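Local coordinates for protein 6-phosphogluconate dehydrogenase (Decarboxylating) (Geobacter metallireducens, PDB 4E21) that probably catalyses the NADP-dependent oxidative decarboxylation of 6-phosphogluconate in the pentose phosphate pathway, at residues A92-M97 with I123-Q128; A222-G227 with I275-L280. All coordinates share one frame; numbering follows the deposited sequence.

Contact 1 of 2, residues A92-M97 with I123-Q128; sequences AVVDSM and IRRADQ
Asp-95 on helix 94-101 meets Arg-124 and Arg-125 of helix 119-130 in a salt-bridge network that joins two helices of the Rossmann-type NAD-binding domain. Four hydrogen bonds grip the carboxylate, two on each oxygen. Arg-124 and Asp-95 point at each other from opposite directions, and the arginine grips end-on: its NH2 lies 2.7 Å from Asp-95 OD2, taking the syn lone pair, while NH1 reaches OD1 at 3.0 Å. The Arg-124 chain bends at chi3 (59°), which turns its guanidinium. Arg-125 is extended from CG to NE and grips side-on, its guanidinium turned 70° from the carboxylate. NE bonds to Asp-95 OD1 at 2.7 Å and NH2 to OD2, both oxygens lying near the guanidinium plane. Arg-124 NH1 and Arg-125 NE reach Asp-95 OD1 from opposite faces of the carboxylate plane. The four bonds restrain rotation of the carboxylate, and the two neighbouring cations would be expected to favour its ionised form. Val-94 crosses Arg-125 at about a right angle, and Tyr-136 of strand 135-142 touches both side chains. The guanidinium of Arg-125 thus carries Asp-95 at its edge and a methyl on one face, where Val-94 CG1 sits over the centre, 3.5 Å from Arg-125 CZ.

Contact 2 of 2, residues A222-G227 with I275-L280; sequences AAYAEG and ISSWLL
The hydroxyl of Tyr-224, carried by helix 205-232, ends among the residues that lead into helix 278-289, where two hydrogen bonds hold it. It donates to the backbone carbonyl of Ile-275, with Tyr-224 OH 2.6 Å from Ile-275 O; the acceptor lies at the ring edge, near the ring plane, and the donor is tilted 33° from the carbonyl plane. In the other bond it accepts from Ser-277, whose OG stands 2.7 Å from Tyr-224 OH. The buried phenol oxygen is therefore both donor and acceptor. Two leucines add apolar contacts: Leu-279 CB approaches CE2 of Tyr-224 at 4.0 Å, and Leu-280 CB lies 4.1 Å from Tyr-224 CZ.

Ser-277 OG is itself positioned by the helix start. A chi1 of 72° swings it back over the main chain, where it accepts from Leu-280 N at 3.2 Å, so one hydroxyl serves both the tyrosine and the helix end. Farther out, Trp-269 of helix 262-269 packs on Ile-275 and Leu-280. Leu-220 of a second subunit packs on Tyr-224, and Met-347 of a third on Leu-279, so the junction is packed against two neighbouring subunits. In the helical C-terminal domain of the 6-phosphogluconate dehydrogenase family, the long helix 205-232 is thereby tied to the start of helix 278-289 through a serine N-cap.

How the contacts relate
Contacts 1 and 2 follow one another along the chain and lie on opposite sides of its centre, with their own centres 36 Å apart and their nearest atoms about 25 Å apart. They do not touch. Contact 1 belongs to the NAD-binding domain, whereas contact 2 lies in the C-terminal domain, so each joins helices within its own part of the chain. Their surroundings in the tetrameric assembly differ too: a second subunit approaches one residue of contact 1, Ile-123, whereas ten residues of contact 2 have that subunit nearby and five have a third.

Contact 1 of 2, residues A92-M97 with I123-Q128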
ATOM      1  N   ALA B  92     -17.054   9.307 -24.669  1.00 33.53           N
ATOM      2  CA  ALA B  92     -16.416  10.357 -25.461  1.00 34.38           C
ATOM      3  C   ALA B  92     -17.323  10.879 -26.574  1.00 32.91           C
ATOM      4  O   ALA B  92     -17.030  11.893 -27.202  1.00 31.80           O
ATOM      5  CB  ALA B  92     -15.101   9.843 -26.053  1.00 28.95           C
ATOM      6  N   VAL B  93     -18.415  10.162 -26.805  1.00 33.63           N
ATOM      7  CA  VAL B  93     -19.328  10.438 -27.905  1.00 35.08           C
ATOM      8  C   VAL B  93     -20.594  11.139 -27.391  1.00 34.98           C
ATOM      9  O   VAL B  93     -21.388  11.680 -28.170  1.00 35.61           O
ATOM     10  CB  VAL B  93     -19.696   9.107 -28.614  1.00 33.05           C
ATOM     11  CG1 VAL B  93     -20.955   9.260 -29.447  1.00 36.79           C
ATOM     12  CG2 VAL B  93     -18.538   8.635 -29.473  1.00 31.44           C
ATOM     13  N   VAL B  94     -20.759  11.139 -26.069  1.00 32.60           N
ATOM     14  CA  VAL B  94     -21.979  11.607 -25.430  1.00 31.84           C
ATOM     15  C   VAL B  94     -22.313  13.058 -25.745  1.00 32.50           C
ATOM     16  O   VAL B  94     -23.395  13.347 -26.218  1.00 32.37           O
ATOM     17  CB  VAL B  94     -21.955  11.404 -23.907  1.00 30.82           C
ATOM     18  CG1 VAL B  94     -23.198  11.994 -23.278  1.00 28.93           C
ATOM     19  CG2 VAL B  94     -21.892   9.918 -23.584  1.00 32.38           C
ATOM     20  N   ASP B  95     -21.388  13.964 -25.476  1.00 33.11           N
ATOM     21  CA  ASP B  95     -21.674  15.382 -25.632  1.00 32.59           C
ATOM     22  C   ASP B  95     -22.097  15.697 -27.071  1.00 36.95           C
ATOM     23  O   ASP B  95     -22.988  16.514 -27.299  1.00 38.19           O
ATOM     24  CB  ASP B  95     -20.484  16.243 -25.193  1.00 30.95           C
ATOM     25  CG  ASP B  95     -20.475  16.537 -23.675  1.00 35.15           C
ATOM     26  OD1 ASP B  95     -21.549  16.799 -23.098  1.00 33.71           O
ATOM     27  OD2 ASP B  95     -19.385  16.525 -23.050  1.00 33.75           O
ATOM     28  N   SER B  96     -21.480  15.027 -28.037  1.00 35.88           N
ATOM     29  CA  SER B  96     -21.771  15.314 -29.431  1.00 37.86           C
ATOM     30  C   SER B  96     -23.059  14.617 -29.856  1.00 37.13           C
ATOM     31  O   SER B  96     -23.679  14.981 -30.853  1.00 36.94           O
ATOM     32  CB  SER B  96     -20.613  14.888 -30.331  1.00 38.13           C
ATOM     33  OG  SER B  96     -20.732  13.509 -30.635  1.00 37.40           O
HETATM   34  N   MSE B  97     -23.458  13.599 -29.112  1.00 35.64           N
HETATM   35  CA  MSE B  97     -24.743  12.984 -29.369  1.00 34.98           C
HETATM   36  C   MSE B  97     -25.831  13.940 -28.871  1.00 37.28           C
HETATM   37  O   MSE B  97     -26.899  14.041 -29.472  1.00 37.16           O
HETATM   38  CB  MSE B  97     -24.837  11.624 -28.688  1.00 35.35           C
HETATM   39  CG  MSE B  97     -26.040  10.815 -29.091  1.00 35.24           C
HETATM   40 SE   MSE B  97     -26.271  10.595 -31.020  0.48 44.20          SE
HETATM   41  CE  MSE B  97     -24.823   9.323 -31.370  1.00 42.26           C
ATOM     42  N   ILE B 123     -23.440  16.341 -14.102  1.00 26.58           N
ATOM     43  CA  ILE B 123     -23.847  17.584 -13.477  1.00 28.86           C
ATOM     44  C   ILE B 123     -23.942  18.732 -14.500  1.00 31.34           C
ATOM     45  O   ILE B 123     -24.934  19.471 -14.523  1.00 30.46           O
ATOM     46  CB  ILE B 123     -22.933  17.973 -12.320  1.00 29.16           C
ATOM     47  CG1 ILE B 123     -23.102  16.979 -11.161  1.00 27.81           C
ATOM     48  CG2 ILE B 123     -23.268  19.378 -11.841  1.00 26.69           C
ATOM     49  CD1 ILE B 123     -22.071  17.156 -10.073  1.00 25.71           C
ATOM     50  N   ARG B 124     -22.927  18.867 -15.351  1.00 30.36           N
ATOM     51  CA  ARG B 124     -22.932  19.916 -16.360  1.00 29.85           C
ATOM     52  C   ARG B 124     -24.025  19.645 -17.391  1.00 32.24           C
ATOM     53  O   ARG B 124     -24.849  20.518 -17.697  1.00 31.45           O
ATOM     54  CB  ARG B 124     -21.576  20.027 -17.047  1.00 29.09           C
ATOM     55  CG  ARG B 124     -21.678  20.706 -18.398  1.00 34.13           C
ATOM     56  CD  ARG B 124     -20.359  20.816 -19.112  1.00 35.78           C
ATOM     57  NE  ARG B 124     -19.727  19.521 -19.347  1.00 33.64           N
ATOM     58  CZ  ARG B 124     -19.906  18.788 -20.437  1.00 32.75           C
ATOM     59  NH1 ARG B 124     -20.713  19.190 -21.406  1.00 35.62           N
ATOM     60  NH2 ARG B 124     -19.268  17.644 -20.558  1.00 34.78           N
ATOM     61  N   ARG B 125     -24.024  18.430 -17.927  1.00 30.99           N
ATOM     62  CA  ARG B 125     -25.000  18.044 -18.934  1.00 29.84           C
ATOM     63  C   ARG B 125     -26.434  18.219 -18.437  1.00 30.69           C
ATOM     64  O   ARG B 125     -27.296  18.648 -19.193  1.00 28.89           O
ATOM     65  CB  ARG B 125     -24.764  16.599 -19.378  1.00 27.47           C
ATOM     66  CG  ARG B 125     -23.574  16.453 -20.293  1.00 29.90           C
ATOM     67  CD  ARG B 125     -23.198  15.003 -20.484  1.00 28.12           C
ATOM     68  NE  ARG B 125     -21.936  14.884 -21.202  1.00 30.18           N
ATOM     69  CZ  ARG B 125     -21.099  13.846 -21.125  1.00 30.58           C
ATOM     70  NH1 ARG B 125     -21.365  12.798 -20.348  1.00 29.79           N
ATOM     71  NH2 ARG B 125     -19.983  13.857 -21.841  1.00 30.61           N
ATOM     72  N   ALA B 126     -26.694  17.876 -17.174  1.00 30.12           N
ATOM     73  CA  ALA B 126     -28.062  17.941 -16.671  1.00 30.32           C
ATOM     74  C   ALA B 126     -28.535  19.381 -16.698  1.00 30.96           C
ATOM     75  O   ALA B 126     -29.702  19.643 -16.967  1.00 30.01           O
ATOM     76  CB  ALA B 126     -28.178  17.360 -15.265  1.00 25.33           C
ATOM     77  N   ASP B 127     -27.615  20.300 -16.418  1.00 31.53           N
ATOM     78  CA  ASP B 127     -27.906  21.730 -16.385  1.00 33.52           C
ATOM     79  C   ASP B 127     -28.203  22.295 -17.757  1.00 34.34           C
ATOM     80  O   ASP B 127     -29.118  23.101 -17.938  1.00 34.04           O
ATOM     81  CB  ASP B 127     -26.729  22.489 -15.807  1.00 36.45           C
ATOM     82  CG  ASP B 127     -26.850  22.670 -14.334  1.00 45.82           C
ATOM     83  OD1 ASP B 127     -28.006  22.834 -13.876  1.00 51.76           O
ATOM     84  OD2 ASP B 127     -25.805  22.646 -13.638  1.00 47.55           O
ATOM     85  N   GLN B 128     -27.403  21.886 -18.724  1.00 31.26           N
ATOM     86  CA  GLN B 128     -27.637  22.309 -20.075  1.00 32.55           C
ATOM     87  C   GLN B 128     -29.025  21.882 -20.560  1.00 32.14           C
ATOM     88  O   GLN B 128     -29.779  22.694 -21.075  1.00 35.35           O
ATOM     89  CB  GLN B 128     -26.536  21.767 -20.972  1.00 32.09           C
ATOM     90  CG  GLN B 128     -25.212  22.460 -20.735  1.00 36.94           C
ATOM     91  CD  GLN B 128     -24.084  21.828 -21.548  1.00 47.05           C
ATOM     92  OE1 GLN B 128     -24.322  20.945 -22.394  1.00 46.23           O
ATOM     93  NE2 GLN B 128     -22.845  22.277 -21.297  1.00 44.14           N
TER

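Contact 2 of 2, residues A222-G227 with I275-L280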
ATOM      1  N   ALA B 222      -8.257  -7.741  -6.643  1.00 18.31           N
ATOM      2  CA  ALA B 222      -6.892  -7.714  -6.131  1.00 18.42           C
ATOM      3  C   ALA B 222      -6.687  -8.571  -4.864  1.00 18.36           C
ATOM      4  O   ALA B 222      -5.649  -9.207  -4.712  1.00 20.06           O
ATOM      5  CB  ALA B 222      -6.436  -6.274  -5.885  1.00 18.75           C
ATOM      6  N   ALA B 223      -7.656  -8.591  -3.955  1.00 16.96           N
ATOM      7  CA  ALA B 223      -7.529  -9.429  -2.758  1.00 17.80           C
ATOM      8  C   ALA B 223      -7.481 -10.920  -3.121  1.00 18.99           C
ATOM      9  O   ALA B 223      -6.635 -11.676  -2.624  1.00 17.37           O
ATOM     10  CB  ALA B 223      -8.663  -9.152  -1.769  1.00 15.45           C
ATOM     11  N   TYR B 224      -8.403 -11.349  -3.978  1.00 17.71           N
ATOM     12  CA  TYR B 224      -8.420 -12.741  -4.402  1.00 19.05           C
ATOM     13  C   TYR B 224      -7.144 -13.102  -5.153  1.00 19.75           C
ATOM     14  O   TYR B 224      -6.516 -14.141  -4.904  1.00 20.84           O
ATOM     15  CB  TYR B 224      -9.638 -13.027  -5.292  1.00 20.93           C
ATOM     16  CG  TYR B 224     -10.964 -13.109  -4.558  1.00 19.09           C
ATOM     17  CD1 TYR B 224     -11.195 -14.100  -3.624  1.00 18.34           C
ATOM     18  CD2 TYR B 224     -11.983 -12.211  -4.825  1.00 18.38           C
ATOM     19  CE1 TYR B 224     -12.402 -14.192  -2.955  1.00 18.90           C
ATOM     20  CE2 TYR B 224     -13.200 -12.294  -4.172  1.00 19.24           C
ATOM     21  CZ  TYR B 224     -13.408 -13.287  -3.231  1.00 19.09           C
ATOM     22  OH  TYR B 224     -14.622 -13.391  -2.573  1.00 16.86           O
ATOM     23  N   ALA B 225      -6.770 -12.232  -6.083  1.00 20.28           N
ATOM     24  CA  ALA B 225      -5.642 -12.472  -6.961  1.00 20.55           C
ATOM     25  C   ALA B 225      -4.351 -12.602  -6.153  1.00 19.29           C
ATOM     26  O   ALA B 225      -3.580 -13.530  -6.375  1.00 22.45           O
ATOM     27  CB  ALA B 225      -5.536 -11.342  -8.026  1.00 19.67           C
ATOM     28  N   GLU B 226      -4.119 -11.678  -5.223  1.00 18.57           N
ATOM     29  CA  GLU B 226      -2.907 -11.679  -4.400  1.00 18.83           C
ATOM     30  C   GLU B 226      -2.855 -12.942  -3.538  1.00 19.71           C
ATOM     31  O   GLU B 226      -1.797 -13.566  -3.405  1.00 19.51           O
ATOM     32  CB  GLU B 226      -2.832 -10.444  -3.488  1.00 18.66           C
ATOM     33  CG  GLU B 226      -2.264  -9.174  -4.146  1.00 21.42           C
ATOM     34  CD  GLU B 226      -2.194  -7.968  -3.173  1.00 22.65           C
ATOM     35  OE1 GLU B 226      -2.382  -8.158  -1.935  1.00 21.97           O
ATOM     36  OE2 GLU B 226      -1.951  -6.837  -3.651  1.00 20.22           O
ATOM     37  N   GLY B 227      -3.998 -13.318  -2.970  1.00 19.06           N
ATOM     38  CA  GLY B 227      -4.063 -14.479  -2.104  1.00 19.57           C
ATOM     39  C   GLY B 227      -3.836 -15.761  -2.882  1.00 20.53           C
ATOM     40  O   GLY B 227      -3.067 -16.627  -2.455  1.00 19.78           O
ATOM     41  N   ILE B 275     -15.650 -15.933   2.458  1.00 21.67           N
ATOM     42  CA  ILE B 275     -15.295 -15.165   1.273  1.00 22.51           C
ATOM     43  C   ILE B 275     -15.998 -15.616  -0.011  1.00 21.93           C
ATOM     44  O   ILE B 275     -15.489 -15.397  -1.109  1.00 21.32           O
ATOM     45  CB  ILE B 275     -13.763 -15.165   1.075  1.00 23.03           C
ATOM     46  CG1 ILE B 275     -13.256 -16.574   0.743  1.00 21.81           C
ATOM     47  CG2 ILE B 275     -13.067 -14.679   2.360  1.00 21.88           C
ATOM     48  CD1 ILE B 275     -11.754 -16.658   0.629  1.00 19.04           C
ATOM     49  N   SER B 276     -17.155 -16.253   0.104  1.00 22.52           N
ATOM     50  CA  SER B 276     -17.865 -16.606  -1.118  1.00 26.04           C
ATOM     51  C   SER B 276     -18.414 -15.305  -1.684  1.00 22.41           C
ATOM     52  O   SER B 276     -18.723 -14.379  -0.933  1.00 22.73           O
ATOM     53  CB  SER B 276     -18.985 -17.603  -0.868  1.00 25.28           C
ATOM     54  OG  SER B 276     -19.824 -17.124   0.150  1.00 27.66           O
ATOM     55  N   SER B 277     -18.468 -15.230  -3.001  1.00 19.22           N
ATOM     56  CA  SER B 277     -18.930 -14.037  -3.681  1.00 22.40           C
ATOM     57  C   SER B 277     -19.004 -14.361  -5.159  1.00 24.59           C
ATOM     58  O   SER B 277     -18.561 -15.430  -5.602  1.00 23.85           O
ATOM     59  CB  SER B 277     -17.946 -12.886  -3.482  1.00 21.56           C
ATOM     60  OG  SER B 277     -16.769 -13.126  -4.243  1.00 21.32           O
ATOM     61  N   TRP B 278     -19.553 -13.423  -5.920  1.00 23.46           N
ATOM     62  CA  TRP B 278     -19.704 -13.604  -7.347  1.00 25.74           C
ATOM     63  C   TRP B 278     -18.331 -13.671  -7.983  1.00 24.93           C
ATOM     64  O   TRP B 278     -18.058 -14.550  -8.807  1.00 26.56           O
ATOM     65  CB  TRP B 278     -20.557 -12.469  -7.923  1.00 24.76           C
ATOM     66  CG  TRP B 278     -20.594 -12.399  -9.406  1.00 29.54           C
ATOM     67  CD1 TRP B 278     -20.060 -11.407 -10.199  1.00 31.26           C
ATOM     68  CD2 TRP B 278     -21.221 -13.329 -10.298  1.00 32.04           C
ATOM     69  NE1 TRP B 278     -20.308 -11.679 -11.527  1.00 34.23           N
ATOM     70  CE2 TRP B 278     -21.021 -12.851 -11.612  1.00 32.64           C
ATOM     71  CE3 TRP B 278     -21.922 -14.524 -10.116  1.00 34.75           C
ATOM     72  CZ2 TRP B 278     -21.493 -13.528 -12.729  1.00 34.20           C
ATOM     73  CZ3 TRP B 278     -22.400 -15.191 -11.229  1.00 37.43           C
ATOM     74  CH2 TRP B 278     -22.177 -14.697 -12.517  1.00 40.27           C
ATOM     75  N   LEU B 279     -17.447 -12.770  -7.569  1.00 22.68           N
ATOM     76  CA  LEU B 279     -16.071 -12.794  -8.056  1.00 24.80           C
ATOM     77  C   LEU B 279     -15.340 -14.133  -7.810  1.00 24.29           C
ATOM     78  O   LEU B 279     -14.557 -14.577  -8.660  1.00 24.85           O
ATOM     79  CB  LEU B 279     -15.281 -11.603  -7.502  1.00 25.38           C
ATOM     80  CG  LEU B 279     -15.708 -10.283  -8.177  1.00 24.46           C
ATOM     81  CD1 LEU B 279     -15.259  -9.064  -7.370  1.00 19.17           C
ATOM     82  CD2 LEU B 279     -15.204 -10.225  -9.619  1.00 22.75           C
ATOM     83  N   LEU B 280     -15.618 -14.783  -6.680  1.00 22.75           N
ATOM     84  CA  LEU B 280     -15.034 -16.103  -6.396  1.00 25.30           C
ATOM     85  C   LEU B 280     -15.584 -17.123  -7.374  1.00 25.14           C
ATOM     86  O   LEU B 280     -14.825 -17.908  -7.954  1.00 25.25           O
ATOM     87  CB  LEU B 280     -15.290 -16.560  -4.950  1.00 21.38           C
ATOM     88  CG  LEU B 280     -14.773 -17.951  -4.553  1.00 24.68           C
ATOM     89  CD1 LEU B 280     -13.250 -17.997  -4.527  1.00 22.14           C
ATOM     90  CD2 LEU B 280     -15.315 -18.356  -3.203  1.00 22.36           C
TER